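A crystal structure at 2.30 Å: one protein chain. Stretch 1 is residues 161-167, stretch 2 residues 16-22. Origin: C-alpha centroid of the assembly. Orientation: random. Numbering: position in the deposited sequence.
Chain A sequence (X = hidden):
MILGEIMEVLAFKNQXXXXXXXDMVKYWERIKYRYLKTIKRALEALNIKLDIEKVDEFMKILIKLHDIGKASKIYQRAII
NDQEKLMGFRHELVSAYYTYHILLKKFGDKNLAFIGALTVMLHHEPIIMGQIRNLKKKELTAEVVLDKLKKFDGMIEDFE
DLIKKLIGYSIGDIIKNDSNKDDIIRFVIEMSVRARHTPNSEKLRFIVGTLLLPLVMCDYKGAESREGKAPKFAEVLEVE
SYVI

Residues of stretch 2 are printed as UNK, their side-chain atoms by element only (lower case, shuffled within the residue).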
# COMPACT_ATOMS: atom_id res chain seq x y z
N ASP A 161 4.29 -14.20 -9.33
CA ASP A 161 5.62 -14.59 -8.88
C ASP A 161 6.26 -13.48 -8.05
O ASP A 161 6.79 -13.73 -6.96
CB ASP A 161 6.50 -14.99 -10.07
CG ASP A 161 7.81 -14.24 -10.10
OD1 ASP A 161 8.70 -14.57 -9.28
OD2 ASP A 161 7.96 -13.33 -10.94
N LEU A 162 6.17 -12.24 -8.54
CA LEU A 162 6.67 -11.08 -7.80
C LEU A 162 6.11 -11.03 -6.38
O LEU A 162 6.86 -10.82 -5.43
CB LEU A 162 6.37 -9.78 -8.54
CG LEU A 162 6.74 -8.51 -7.76
CD1 LEU A 162 8.25 -8.41 -7.60
CD2 LEU A 162 6.20 -7.26 -8.43
N ILE A 163 4.79 -11.22 -6.25
CA ILE A 163 4.16 -11.18 -4.93
C ILE A 163 4.70 -12.30 -4.05
O ILE A 163 4.95 -12.09 -2.87
CB ILE A 163 2.63 -11.33 -5.02
CG1 ILE A 163 2.01 -10.03 -5.53
CG2 ILE A 163 2.06 -11.64 -3.64
CD1 ILE A 163 2.23 -8.84 -4.63
N LYS A 164 4.89 -13.47 -4.63
CA LYS A 164 5.46 -14.60 -3.91
C LYS A 164 6.84 -14.25 -3.37
O LYS A 164 7.12 -14.45 -2.18
CB LYS A 164 5.52 -15.83 -4.82
CG LYS A 164 4.99 -17.10 -4.19
CD LYS A 164 4.66 -18.18 -5.23
CE LYS A 164 3.26 -18.01 -5.80
NZ LYS A 164 2.76 -19.26 -6.46
N LYS A 165 7.70 -13.71 -4.23
CA LYS A 165 9.03 -13.25 -3.80
C LYS A 165 8.94 -12.26 -2.64
O LYS A 165 9.76 -12.29 -1.72
CB LYS A 165 9.76 -12.58 -4.98
CG LYS A 165 10.89 -13.39 -5.59
CD LYS A 165 11.51 -12.62 -6.75
CE LYS A 165 10.45 -12.21 -7.76
NZ LYS A 165 10.99 -11.45 -8.93
N LEU A 166 7.94 -11.38 -2.70
CA LEU A 166 7.77 -10.31 -1.73
C LEU A 166 7.18 -10.77 -0.41
O LEU A 166 7.68 -10.40 0.65
CB LEU A 166 6.85 -9.22 -2.31
CG LEU A 166 7.43 -8.19 -3.27
CD1 LEU A 166 6.34 -7.61 -4.17
CD2 LEU A 166 8.15 -7.10 -2.49
N ILE A 167 6.08 -11.53 -0.46
CA ILE A 167 5.31 -11.80 0.75
C ILE A 167 5.13 -13.29 1.02
O ILE A 167 4.64 -13.70 2.07
CB ILE A 167 3.94 -11.06 0.78
CG1 ILE A 167 3.05 -11.54 -0.36
CG2 ILE A 167 4.15 -9.56 0.70
CD1 ILE A 167 1.63 -11.79 0.08
N UNK A 16 15.48 -2.08 -9.29
CA UNK A 16 14.39 -3.06 -9.30
C UNK A 16 13.54 -2.89 -8.05
O UNK A 16 14.03 -2.42 -7.02
c UNK A 16 14.93 -4.49 -9.42
o UNK A 16 15.54 -4.92 -8.22
N UNK A 17 12.25 -3.24 -8.14
CA UNK A 17 11.35 -3.06 -7.02
C UNK A 17 11.71 -4.01 -5.87
O UNK A 17 11.70 -3.61 -4.71
c UNK A 17 8.79 -3.03 -6.40
c UNK A 17 7.42 -3.42 -6.95
c UNK A 17 8.75 -1.60 -5.86
c UNK A 17 9.88 -3.22 -7.46
N UNK A 18 12.03 -5.26 -6.20
CA UNK A 18 12.52 -6.23 -5.22
C UNK A 18 13.74 -5.71 -4.42
O UNK A 18 13.77 -5.75 -3.19
c UNK A 18 12.89 -7.57 -5.89
c UNK A 18 10.69 -8.50 -4.98
c UNK A 18 13.82 -8.39 -5.00
c UNK A 18 11.62 -8.37 -6.19
N UNK A 19 14.76 -5.23 -5.14
CA UNK A 19 15.92 -4.67 -4.47
C UNK A 19 15.57 -3.46 -3.61
O UNK A 19 16.07 -3.31 -2.50
o UNK A 19 18.07 -5.55 -7.24
o UNK A 19 17.86 -6.55 -5.29
c UNK A 19 17.70 -5.56 -6.04
c UNK A 19 17.02 -4.32 -5.47
N UNK A 20 14.70 -2.61 -4.13
CA UNK A 20 14.27 -1.43 -3.40
C UNK A 20 13.50 -1.81 -2.12
O UNK A 20 13.68 -1.20 -1.07
n UNK A 20 13.61 1.48 -2.81
c UNK A 20 11.60 1.19 -3.61
c UNK A 20 12.84 0.66 -3.61
n UNK A 20 11.63 2.31 -2.81
c UNK A 20 13.40 -0.54 -4.30
c UNK A 20 12.85 2.46 -2.33
N UNK A 21 12.64 -2.82 -2.21
CA UNK A 21 11.85 -3.24 -1.06
C UNK A 21 12.78 -3.84 0.01
O UNK A 21 12.64 -3.56 1.20
c UNK A 21 9.58 -3.53 -2.17
c UNK A 21 10.77 -4.25 -1.47
c UNK A 21 10.29 -5.05 -0.27
N UNK A 22 13.74 -4.65 -0.44
CA UNK A 22 14.69 -5.30 0.46
C UNK A 22 15.57 -4.30 1.20
O UNK A 22 15.99 -4.55 2.34
c UNK A 22 15.55 -6.31 -0.30
c UNK A 22 14.79 -7.57 -0.68
n UNK A 22 15.24 -8.24 -1.75
o UNK A 22 13.82 -7.94 -0.03

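Position 16 carries two side-chain atoms, a carbon followed by an oxygen, and makes no contact with stretch 1. One carbon bearing a single terminal oxygen is a primary hydroxyl, so the residue is Ser16. It occupies the N-cap: its OG accepts from the backbone N of position 19 at 3.2 Å, with an N-H...acceptor angle of 154°, a capping bond at the start of the helix.

Position 17 has four carbons, forked at the second; CB points toward stretch 1, and a terminal carbon approaches Leu162 CD2. A fork one carbon beyond CB identifies Leu17, with chi1 t and chi2 p. Leu17 CD2 lies 4.3 Å from Leu162 CD2, a loose apolar contact.

Position 18 also has four carbons, but the fork is at the first and one arm is two carbons long. The end of the long arm comes close to Leu162 CD1 and Leu166 CG. Branching at CB with unequal arms defines Ile18, whose CD1 makes both approaches, at 3.6 Å to Leu162 CD1 and 3.7 Å to Leu166 CG. With both chi angles m, that methyl rests against both leucines, which stand one helical turn apart. Lys165 NZ passes 4.2 Å from Ile18 CG1 while forming a long salt bridge, 3.9 Å from NZ to Asp161 OD1, within its own helix.

Position 19 shows two carbons, the second carrying two oxygens, and does not touch stretch 1. A carboxylate directly on CB makes it Asp19. Its OD2 accepts from Ser16 OG at 2.8 Å, so Ser16 OG donates to the carboxylate and accepts from the Asp19 backbone N.

Position 20 has one carbon followed by a five-membered ring of three carbons and two nitrogens, without contact to stretch 1. The ring is an imidazole: His20.

Position 21 has three carbons, CB carrying the other two, one of which approaches Leu166 CD2; hence Val21. Val21 CG1 meets Leu166 CD2 at 3.7 Å.

Position 22 has two carbons, the second carrying one oxygen and one nitrogen, and makes no contact with stretch 1. This short amide is Asn22.

The two helices run nearly parallel, at 17° with axes 10.9 Å apart, and the closest CA pair is Leu166 CA to Ile18 CA, 7.2 Å. No hydrogen bond crosses between them. Leu17, Ile18 and Val21 direct CB toward stretch 1, whereas Leu162 and Leu166 start sideways and bring their ends nearer. Ile18 has the largest covered area, 81 of the 249 Å² buried in total, consistent with its methyl packing against both leucines.

Stretch 2 16-22: SLIDHVN
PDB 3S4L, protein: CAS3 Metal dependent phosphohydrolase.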